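Leucine-rich repeat protein (Bacteroides thetaiotaomicron, PDB 4ECN) is of unknown function, but is an extracellular leucine-rich repeat protein that probably binds other proteins. Local coordinates at residues A[46-51]-A[85-90]; A[216-221]-A[255-260]; A[393-398]-A[416-421]. All coordinates share one frame; numbering follows the deposited sequence.

How the interactions relate
Interactions 1 and 2 lie in successive DUF4458 domains of like strand order, with centres about 25 Å apart and nearest atoms about 13 Å apart. Segments 85-90 and 216-221 hold corresponding strands, YKIVGY and YQVVAY, each bulged at its fourth and fifth residues. Interaction 1 pairs that strand with its antiparallel neighbour, whereas interaction 2 sets it against a strand to which it is not directly paired. Interaction 3 belongs to the leucine-rich repeat part, across the chain's centre, its own centre about 69 Å from that of interaction 1 and about 63 Å from that of interaction 2. No segment includes Gln-314 or Val-317 of the sodium site.

Interaction 1: A[46-51]-A[85-90]; sequences VVMTHN and YKIVGY
Val-47 and Thr-49 pair antiparallel with Gly-89 and Lys-86, and between Val-47 and the selenomethionine Met-48 the register slips by one residue, forming a beta bulge at Val-88 and Gly-89. Strands 43-49 and 83-93 are neighbours in the first DUF4458 domain, a member of the transthyretin clan. Val-47 serves both bulge residues: its N donates to Gly-89 O at 2.8 Å, while its O receives Val-88 N. The bulge, with Val-88 psi at -43°, turns the Val-88 side chain toward strand 43-49, and Val-47 CG1 meets Val-88 CB at 3.8 Å. Thr-49 CG2 comes at about a right angle to Val-88 and touches its CG2 at 3.7 Å. Lys-86 O is gripped twice by Thr-49, through N and through OG1, the latter at 3.2 Å. A chi1 of 55°, with OG1 between the backbone N and the carbonyl carbon, allows this second bond and lays OG1 beside Lys-86 CB.

The other face carries Val-46, Met-48, Ile-87 and Tyr-90. The Val-46 and Ile-87 side chains cross, CG1 of the former touching CG2 of the latter at 3.7 Å, and Val-46 CG2 lies against Tyr-90 CB. Leu-78 of strand 73-81 touches Met-48, and Leu-123 of strand 118-124 touches both Ile-87 and Tyr-90, consistent with the interior of a beta-sandwich.

Where strand 43-49 ends, the His-50 and Tyr-85 rings stack face to face, tilted by only 15°, with centroids 4.5 Å apart. Bonds from His-50 ND1 to Thr-84 O and from Tyr-85 OH to Leu-81 O help to fix both rings. His-50 CB adds a CH-pi contact over the tyrosine face, and Met-48 SE approaches the same ring obliquely, 4.1 Å from Tyr-85 CD2.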
loop_
_atom_site.group_PDB
_atom_site.type_symbol
_atom_site.label_atom_id
_atom_site.label_comp_id
_atom_site.label_asym_id
_atom_site.label_seq_id
_atom_site.Cartn_x
_atom_site.Cartn_y
_atom_site.Cartn_z
ATOM N N VAL A 46 9.920 26.739 46.466
ATOM C CA VAL A 46 9.756 26.376 45.075
ATOM C C VAL A 46 11.161 26.233 44.453
ATOM O O VAL A 46 11.968 27.174 44.454
ATOM C CB VAL A 46 8.846 27.381 44.318
ATOM C CG1 VAL A 46 8.647 26.959 42.873
ATOM C CG2 VAL A 46 7.493 27.530 45.013
ATOM N N VAL A 47 11.442 25.025 43.961
ATOM C CA VAL A 47 12.696 24.673 43.302
ATOM C C VAL A 47 12.540 24.998 41.801
ATOM O O VAL A 47 11.602 24.519 41.157
ATOM C CB VAL A 47 13.068 23.185 43.575
ATOM C CG1 VAL A 47 14.323 22.765 42.814
ATOM C CG2 VAL A 47 13.239 22.930 45.067
HETATM N N MSE A 48 13.441 25.828 41.263
HETATM C CA MSE A 48 13.415 26.249 39.858
HETATM C C MSE A 48 14.754 26.100 39.166
HETATM O O MSE A 48 15.784 26.003 39.834
HETATM C CB MSE A 48 13.011 27.723 39.749
HETATM C CG MSE A 48 11.555 28.008 40.011
HETATM SE SE MSE A 48 11.350 29.903 40.393
HETATM C CE MSE A 48 12.116 29.927 42.247
ATOM N N THR A 49 14.743 26.167 37.820
ATOM C CA THR A 49 15.939 26.128 36.976
ATOM C C THR A 49 15.841 27.219 35.895
ATOM O O THR A 49 14.849 27.278 35.167
ATOM C CB THR A 49 16.150 24.736 36.355
ATOM O OG1 THR A 49 14.974 24.356 35.643
ATOM C CG2 THR A 49 16.511 23.670 37.378
ATOM N N HIS A 50 16.863 28.089 35.819
ATOM C CA HIS A 50 16.956 29.173 34.832
ATOM C C HIS A 50 18.341 29.131 34.185
ATOM O O HIS A 50 19.317 29.630 34.766
ATOM C CB HIS A 50 16.658 30.557 35.467
ATOM C CG HIS A 50 16.842 31.743 34.551
ATOM N ND1 HIS A 50 16.067 31.913 33.405
ATOM C CD2 HIS A 50 17.650 32.823 34.689
ATOM C CE1 HIS A 50 16.463 33.056 32.866
ATOM N NE2 HIS A 50 17.405 33.644 33.606
ATOM N N ASN A 51 18.410 28.503 32.981
ATOM C CA ASN A 51 19.609 28.307 32.155
ATOM C C ASN A 51 20.747 27.694 33.014
ATOM O O ASN A 51 21.766 28.343 33.284
ATOM C CB ASN A 51 20.055 29.623 31.473
ATOM C CG ASN A 51 19.097 30.151 30.422
ATOM O OD1 ASN A 51 18.197 30.956 30.702
ATOM N ND2 ASN A 51 19.305 29.751 29.174
ATOM N N TYR A 85 11.695 30.391 33.476
ATOM C CA TYR A 85 12.054 29.507 34.585
ATOM C C TYR A 85 11.248 28.222 34.514
ATOM O O TYR A 85 10.072 28.246 34.120
ATOM C CB TYR A 85 11.796 30.196 35.934
ATOM C CG TYR A 85 12.666 31.390 36.246
ATOM C CD1 TYR A 85 12.445 32.617 35.629
ATOM C CD2 TYR A 85 13.596 31.343 37.277
ATOM C CE1 TYR A 85 13.217 33.734 35.941
ATOM C CE2 TYR A 85 14.354 32.462 37.621
ATOM C CZ TYR A 85 14.158 33.660 36.953
ATOM O OH TYR A 85 14.902 34.767 37.282
ATOM N N LYS A 86 11.858 27.102 34.919
ATOM C CA LYS A 86 11.160 25.828 34.955
ATOM C C LYS A 86 11.118 25.363 36.398
ATOM O O LYS A 86 12.175 25.235 37.016
ATOM C CB LYS A 86 11.815 24.784 34.024
ATOM C CG LYS A 86 10.997 23.485 33.882
ATOM C CD LYS A 86 11.775 22.284 33.315
ATOM C CE LYS A 86 12.797 21.704 34.273
ATOM N NZ LYS A 86 13.486 20.523 33.693
ATOM N N ILE A 87 9.896 25.185 36.954
ATOM C CA ILE A 87 9.657 24.668 38.310
ATOM C C ILE A 87 9.985 23.174 38.290
ATOM O O ILE A 87 9.494 22.459 37.401
ATOM C CB ILE A 87 8.202 24.934 38.815
ATOM C CG1 ILE A 87 7.759 26.395 38.641
ATOM C CG2 ILE A 87 8.004 24.449 40.265
ATOM C CD1 ILE A 87 6.197 26.575 38.664
ATOM N N VAL A 88 10.828 22.711 39.236
ATOM C CA VAL A 88 11.208 21.295 39.329
ATOM C C VAL A 88 10.221 20.598 40.285
ATOM O O VAL A 88 9.730 19.499 40.000
ATOM C CB VAL A 88 12.684 21.089 39.760
ATOM C CG1 VAL A 88 13.108 19.633 39.560
ATOM C CG2 VAL A 88 13.614 22.005 38.981
ATOM N N GLY A 89 9.927 21.287 41.386
ATOM C CA GLY A 89 9.010 20.846 42.424
ATOM C C GLY A 89 8.958 21.851 43.547
ATOM O O GLY A 89 9.631 22.885 43.490
ATOM N N TYR A 90 8.155 21.557 44.573
ATOM C CA TYR A 90 7.996 22.451 45.711
ATOM C C TYR A 90 7.685 21.682 46.991
ATOM O O TYR A 90 7.147 20.575 46.947
ATOM C CB TYR A 90 6.886 23.494 45.444
ATOM C CG TYR A 90 5.496 22.924 45.236
ATOM C CD1 TYR A 90 4.640 22.696 46.316
ATOM C CD2 TYR A 90 5.005 22.685 43.955
ATOM C CE1 TYR A 90 3.356 22.185 46.124
ATOM C CE2 TYR A 90 3.727 22.164 43.754
ATOM C CZ TYR A 90 2.902 21.928 44.840
ATOM O OH TYR A 90 1.640 21.433 44.633
#

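Interaction 2: A[216-221]-A[255-260]; sequences YQVVAY and ANVPIQ
In the second DUF4458 domain, Val-218 and Tyr-221 of strand 214-227 face Val-257, Ile-259 and Gln-260 at the end of strand 251-259. The two strands are not paired with each other: their axes come within 7.0 Å, and their directions differ by 23°. A water spans the separation, accepting from Val-218 N and donating to Asn-256 O, each at 2.9 Å. Beside it Val-218 CG2 rests on Asn-256 O and touches Val-257 CG2 at 4.1 Å. Val-219 and Ala-220 form a classic beta bulge opposite Thr-161 and point away, whereas Val-218 and Tyr-221 on its two flanks both point toward strand 251-259.

Tyr-221 carries most of the contact. With a chi1 of 69°, its CG stands between the backbone N and the carbonyl carbon, from where the ring extends toward Ile-259 and Gln-260; CB lies near Val-257 CG1. Ile-259 bends its chain so that CD1 sits over one ring face, 3.9 Å from the centroid, a CH-pi contact displaced toward CD1 and CE1 of the tyrosine. At the far end of the ring, Gln-260 N donates to Tyr-221 OH at 2.7 Å. The same hydroxyl is hydrogen-bonded to Glu-235, so the hydroxyl of this buried tyrosine ties the end of strand 251-259 to strand 230-238.

Ala-255 and Val-257 also touch Phe-135 of strand 130-139, to which strand 251-259 runs parallel. The Gln-260 chain bends at chi2 (-61°), which places CD, and its amide is shared: NE2 bonds Glu-140 and also donates to Pro-258 O at 3.1 Å, approaching from above that carbonyl's plane.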
loop_
_atom_site.group_PDB
_atom_site.type_symbol
_atom_site.label_atom_id
_atom_site.label_comp_id
_atom_site.label_asym_id
_atom_site.label_seq_id
_atom_site.Cartn_x
_atom_site.Cartn_y
_atom_site.Cartn_z
ATOM N N TYR A 216 11.200 1.179 43.002
ATOM C CA TYR A 216 11.798 1.355 41.694
ATOM C C TYR A 216 13.103 0.633 41.536
ATOM O O TYR A 216 13.713 0.226 42.516
ATOM C CB TYR A 216 12.078 2.856 41.460
ATOM C CG TYR A 216 10.864 3.740 41.454
ATOM C CD1 TYR A 216 10.262 4.139 42.648
ATOM C CD2 TYR A 216 10.367 4.259 40.267
ATOM C CE1 TYR A 216 9.140 4.965 42.650
ATOM C CE2 TYR A 216 9.249 5.091 40.255
ATOM C CZ TYR A 216 8.643 5.443 41.449
ATOM O OH TYR A 216 7.548 6.256 41.436
ATOM N N GLN A 217 13.576 0.597 40.291
ATOM C CA GLN A 217 14.889 0.165 39.849
ATOM C C GLN A 217 15.336 1.044 38.698
ATOM O O GLN A 217 14.509 1.368 37.832
ATOM C CB GLN A 217 14.909 -1.303 39.433
ATOM C CG GLN A 217 14.900 -2.314 40.557
ATOM C CD GLN A 217 14.993 -3.685 39.953
ATOM O OE1 GLN A 217 14.000 -4.229 39.434
ATOM N NE2 GLN A 217 16.213 -4.229 39.920
ATOM N N VAL A 218 16.634 1.421 38.661
ATOM C CA VAL A 218 17.169 2.148 37.518
ATOM C C VAL A 218 17.291 1.093 36.404
ATOM O O VAL A 218 17.844 0.018 36.644
ATOM C CB VAL A 218 18.474 2.926 37.818
ATOM C CG1 VAL A 218 19.073 3.512 36.540
ATOM C CG2 VAL A 218 18.208 4.050 38.816
ATOM N N VAL A 219 16.683 1.354 35.234
ATOM C CA VAL A 219 16.640 0.389 34.139
ATOM C C VAL A 219 17.486 0.870 32.910
ATOM O O VAL A 219 17.703 0.092 31.970
ATOM C CB VAL A 219 15.172 0.062 33.727
ATOM C CG1 VAL A 219 14.453 -0.671 34.854
ATOM C CG2 VAL A 219 14.390 1.299 33.279
ATOM N N ALA A 220 17.994 2.110 32.941
ATOM C CA ALA A 220 18.841 2.638 31.860
ATOM C C ALA A 220 19.483 3.974 32.228
ATOM O O ALA A 220 18.930 4.733 33.028
ATOM C CB ALA A 220 18.025 2.810 30.578
ATOM N N TYR A 221 20.631 4.281 31.607
ATOM C CA TYR A 221 21.294 5.576 31.801
ATOM C C TYR A 221 22.125 5.962 30.569
ATOM O O TYR A 221 22.544 5.104 29.775
ATOM C CB TYR A 221 22.193 5.611 33.067
ATOM C CG TYR A 221 23.425 4.736 32.965
ATOM C CD1 TYR A 221 24.605 5.221 32.401
ATOM C CD2 TYR A 221 23.390 3.402 33.365
ATOM C CE1 TYR A 221 25.718 4.398 32.234
ATOM C CE2 TYR A 221 24.499 2.573 33.209
ATOM C CZ TYR A 221 25.666 3.080 32.656
ATOM O OH TYR A 221 26.772 2.281 32.528
ATOM N N ALA A 255 20.179 6.343 45.518
ATOM C CA ALA A 255 19.546 5.313 44.689
ATOM C C ALA A 255 20.579 4.793 43.678
ATOM O O ALA A 255 21.282 5.598 43.068
ATOM C CB ALA A 255 18.320 5.902 43.999
ATOM N N ASN A 256 20.697 3.473 43.515
ATOM C CA ASN A 256 21.757 2.878 42.693
ATOM C C ASN A 256 21.667 3.119 41.142
ATOM O O ASN A 256 20.741 2.649 40.484
ATOM C CB ASN A 256 21.815 1.363 42.903
ATOM C CG ASN A 256 22.994 0.701 42.218
ATOM O OD1 ASN A 256 22.852 -0.365 41.591
ATOM N ND2 ASN A 256 24.193 1.322 42.321
ATOM N N VAL A 257 22.725 3.739 40.575
ATOM C CA VAL A 257 22.925 3.913 39.141
ATOM C C VAL A 257 24.207 3.114 38.805
ATOM O O VAL A 257 25.315 3.614 39.025
ATOM C CB VAL A 257 22.964 5.393 38.684
ATOM C CG1 VAL A 257 23.185 5.497 37.178
ATOM C CG2 VAL A 257 21.686 6.126 39.083
ATOM N N PRO A 258 24.063 1.835 38.374
ATOM C CA PRO A 258 25.245 0.984 38.133
ATOM C C PRO A 258 25.991 1.295 36.820
ATOM O O PRO A 258 25.665 0.748 35.758
ATOM C CB PRO A 258 24.645 -0.428 38.083
ATOM C CG PRO A 258 23.273 -0.236 37.602
ATOM C CD PRO A 258 22.811 1.083 38.155
ATOM N N ILE A 259 27.055 2.108 36.921
ATOM C CA ILE A 259 27.867 2.513 35.773
ATOM C C ILE A 259 28.702 1.310 35.306
ATOM O O ILE A 259 29.308 0.633 36.127
ATOM C CB ILE A 259 28.730 3.748 36.126
ATOM C CG1 ILE A 259 27.848 4.937 36.612
ATOM C CG2 ILE A 259 29.658 4.162 34.964
ATOM C CD1 ILE A 259 26.757 5.449 35.645
ATOM N N GLN A 260 28.699 1.039 33.987
ATOM C CA GLN A 260 29.366 -0.114 33.378
ATOM C C GLN A 260 30.744 0.198 32.793
ATOM O O GLN A 260 31.603 -0.696 32.782
ATOM C CB GLN A 260 28.496 -0.680 32.241
ATOM C CG GLN A 260 27.106 -1.138 32.664
ATOM C CD GLN A 260 27.125 -2.255 33.676
ATOM O OE1 GLN A 260 27.762 -3.301 33.481
ATOM N NE2 GLN A 260 26.389 -2.063 34.765
HETATM O O HOH W 1 18.264 1.331 41.099
#

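Interaction 3: A[393-398]-A[416-421]; sequences DYDQRL and PIKKDS
Ile-417 CG1 lies over the centre of one face of the Arg-397 guanidinium, 3.6 Å from CZ, while the Asp-395 carboxylate meets the group's edge in plane and Pro-416 O sits near that plane beside NH2. Arg-397 grips the carboxylate side-on: NE reaches Asp-395 OD1 at 3.0 Å, and NH2 reaches OD2 at the same length, both on syn lone pairs. OD1 also accepts Arg-397 N on its anti side, an Asx turn. OD2 takes Lys-418 N at 3.2 Å from above the carboxylate plane, joining the two segments. An alanine in place of Asp-395 would probably leave the Arg-397 guanidinium without its countercharge and Lys-418 N without this acceptor.

The segments flank helix 402-409 in an excursion between strands 351-353 and 452-456, adjacent in the leucine-rich repeat sheet. Ile-408 packs on both Arg-397 and Ile-417, and Lys-415 O bonds Arg-397 NH1. Tyr-394 OH bonds Asp-650 of strand 646-650, consistent with the excursion reaching across the concave face of the array.

Leu-398 slides past Ile-417 in the opposite direction, CD2 meeting CG2 at 3.8 Å. A water accepts from Asp-395 N and donates to Lys-418 O at 3.2 Å. Leu-398 CD1 lies in plane at the Tyr-394 ring edge and 3.9 Å from Asp-420 CB.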
loop_
_atom_site.group_PDB
_atom_site.type_symbol
_atom_site.label_atom_id
_atom_site.label_comp_id
_atom_site.label_asym_id
_atom_site.label_seq_id
_atom_site.Cartn_x
_atom_site.Cartn_y
_atom_site.Cartn_z
ATOM N N ASP A 393 -4.423 -6.683 -13.781
ATOM C CA ASP A 393 -5.079 -7.933 -14.185
ATOM C C ASP A 393 -6.554 -7.970 -13.865
ATOM O O ASP A 393 -6.978 -7.493 -12.798
ATOM C CB ASP A 393 -4.436 -9.138 -13.472
ATOM C CG ASP A 393 -3.012 -9.484 -13.839
ATOM O OD1 ASP A 393 -2.650 -9.338 -15.035
ATOM O OD2 ASP A 393 -2.307 -10.044 -12.974
ATOM N N TYR A 394 -7.314 -8.631 -14.743
ATOM C CA TYR A 394 -8.729 -8.914 -14.569
ATOM C C TYR A 394 -9.100 -10.095 -15.454
ATOM O O TYR A 394 -8.491 -10.289 -16.506
ATOM C CB TYR A 394 -9.626 -7.680 -14.845
ATOM C CG TYR A 394 -9.865 -7.338 -16.300
ATOM C CD1 TYR A 394 -8.903 -6.666 -17.045
ATOM C CD2 TYR A 394 -11.093 -7.601 -16.906
ATOM C CE1 TYR A 394 -9.135 -6.306 -18.373
ATOM C CE2 TYR A 394 -11.346 -7.231 -18.228
ATOM C CZ TYR A 394 -10.356 -6.600 -18.968
ATOM O OH TYR A 394 -10.580 -6.262 -20.290
ATOM N N ASP A 395 -10.060 -10.908 -15.000
ATOM C CA ASP A 395 -10.599 -12.069 -15.720
ATOM C C ASP A 395 -11.291 -11.565 -17.024
ATOM O O ASP A 395 -12.243 -10.767 -16.962
ATOM C CB ASP A 395 -11.566 -12.820 -14.778
ATOM C CG ASP A 395 -12.027 -14.197 -15.207
ATOM O OD1 ASP A 395 -12.300 -14.384 -16.417
ATOM O OD2 ASP A 395 -12.194 -15.077 -14.313
ATOM N N GLN A 396 -10.738 -11.967 -18.200
ATOM C CA GLN A 396 -11.202 -11.528 -19.530
ATOM C C GLN A 396 -12.648 -11.907 -19.807
ATOM O O GLN A 396 -13.289 -11.259 -20.643
ATOM C CB GLN A 396 -10.327 -12.082 -20.659
ATOM C CG GLN A 396 -8.992 -11.369 -20.763
ATOM C CD GLN A 396 -9.133 -9.873 -20.803
ATOM O OE1 GLN A 396 -9.761 -9.288 -21.692
ATOM N NE2 GLN A 396 -8.542 -9.230 -19.831
ATOM N N ARG A 397 -13.187 -12.891 -19.056
ATOM C CA ARG A 397 -14.590 -13.305 -19.173
ATOM C C ARG A 397 -15.552 -12.243 -18.555
ATOM O O ARG A 397 -16.747 -12.364 -18.766
ATOM C CB ARG A 397 -14.822 -14.677 -18.550
ATOM C CG ARG A 397 -14.052 -15.780 -19.296
ATOM C CD ARG A 397 -14.098 -17.106 -18.571
ATOM N NE ARG A 397 -13.592 -16.997 -17.199
ATOM C CZ ARG A 397 -13.670 -17.961 -16.290
ATOM N NH1 ARG A 397 -14.214 -19.134 -16.598
ATOM N NH2 ARG A 397 -13.217 -17.757 -15.061
ATOM N N LEU A 398 -15.034 -11.157 -17.921
ATOM C CA LEU A 398 -15.839 -10.038 -17.398
ATOM C C LEU A 398 -16.261 -9.084 -18.543
ATOM O O LEU A 398 -16.957 -8.097 -18.288
ATOM C CB LEU A 398 -15.074 -9.237 -16.308
ATOM C CG LEU A 398 -14.718 -9.939 -14.991
ATOM C CD1 LEU A 398 -13.629 -9.202 -14.271
ATOM C CD2 LEU A 398 -15.929 -10.111 -14.110
ATOM N N PRO A 416 -14.953 -20.581 -12.031
ATOM C CA PRO A 416 -15.837 -19.405 -11.884
ATOM C C PRO A 416 -15.154 -18.099 -12.280
ATOM O O PRO A 416 -13.921 -17.986 -12.219
ATOM C CB PRO A 416 -16.181 -19.397 -10.390
ATOM C CG PRO A 416 -15.098 -20.155 -9.742
ATOM C CD PRO A 416 -14.687 -21.215 -10.725
ATOM N N ILE A 417 -15.966 -17.110 -12.684
ATOM C CA ILE A 417 -15.451 -15.819 -13.123
ATOM C C ILE A 417 -15.218 -14.961 -11.868
ATOM O O ILE A 417 -16.130 -14.762 -11.056
ATOM C CB ILE A 417 -16.376 -15.158 -14.174
ATOM C CG1 ILE A 417 -16.611 -16.132 -15.351
ATOM C CG2 ILE A 417 -15.764 -13.845 -14.663
ATOM C CD1 ILE A 417 -17.624 -15.791 -16.296
ATOM N N LYS A 418 -13.953 -14.508 -11.716
ATOM C CA LYS A 418 -13.421 -13.706 -10.615
ATOM C C LYS A 418 -13.816 -12.236 -10.754
ATOM O O LYS A 418 -13.260 -11.563 -11.630
ATOM C CB LYS A 418 -11.878 -13.822 -10.590
ATOM C CG LYS A 418 -11.317 -15.227 -10.411
ATOM C CD LYS A 418 -10.031 -15.418 -11.235
ATOM C CE LYS A 418 -9.416 -16.800 -11.089
ATOM N NZ LYS A 418 -10.342 -17.908 -11.478
ATOM N N LYS A 419 -14.722 -11.713 -9.870
ATOM C CA LYS A 419 -15.180 -10.300 -9.891
ATOM C C LYS A 419 -13.985 -9.315 -9.961
ATOM O O LYS A 419 -12.893 -9.630 -9.465
ATOM C CB LYS A 419 -16.080 -9.936 -8.679
ATOM C CG LYS A 419 -15.420 -10.045 -7.307
ATOM C CD LYS A 419 -16.289 -9.488 -6.183
ATOM C CE LYS A 419 -15.657 -9.731 -4.823
ATOM N NZ LYS A 419 -16.519 -9.265 -3.700
ATOM N N ASP A 420 -14.193 -8.142 -10.599
ATOM C CA ASP A 420 -13.111 -7.172 -10.697
ATOM C C ASP A 420 -12.918 -6.506 -9.323
ATOM O O ASP A 420 -13.755 -5.723 -8.842
ATOM C CB ASP A 420 -13.335 -6.140 -11.811
ATOM C CG ASP A 420 -12.166 -5.195 -12.012
ATOM O OD1 ASP A 420 -11.055 -5.511 -11.529
ATOM O OD2 ASP A 420 -12.345 -4.171 -12.689
ATOM N N SER A 421 -11.803 -6.877 -8.694
ATOM C CA SER A 421 -11.398 -6.437 -7.365
ATOM C C SER A 421 -10.339 -5.306 -7.427
ATOM O O SER A 421 -9.967 -4.760 -6.385
ATOM C CB SER A 421 -10.847 -7.631 -6.590
ATOM O OG SER A 421 -9.745 -8.195 -7.283
HETATM O O HOH W 2 -10.491 -10.132 -12.233
#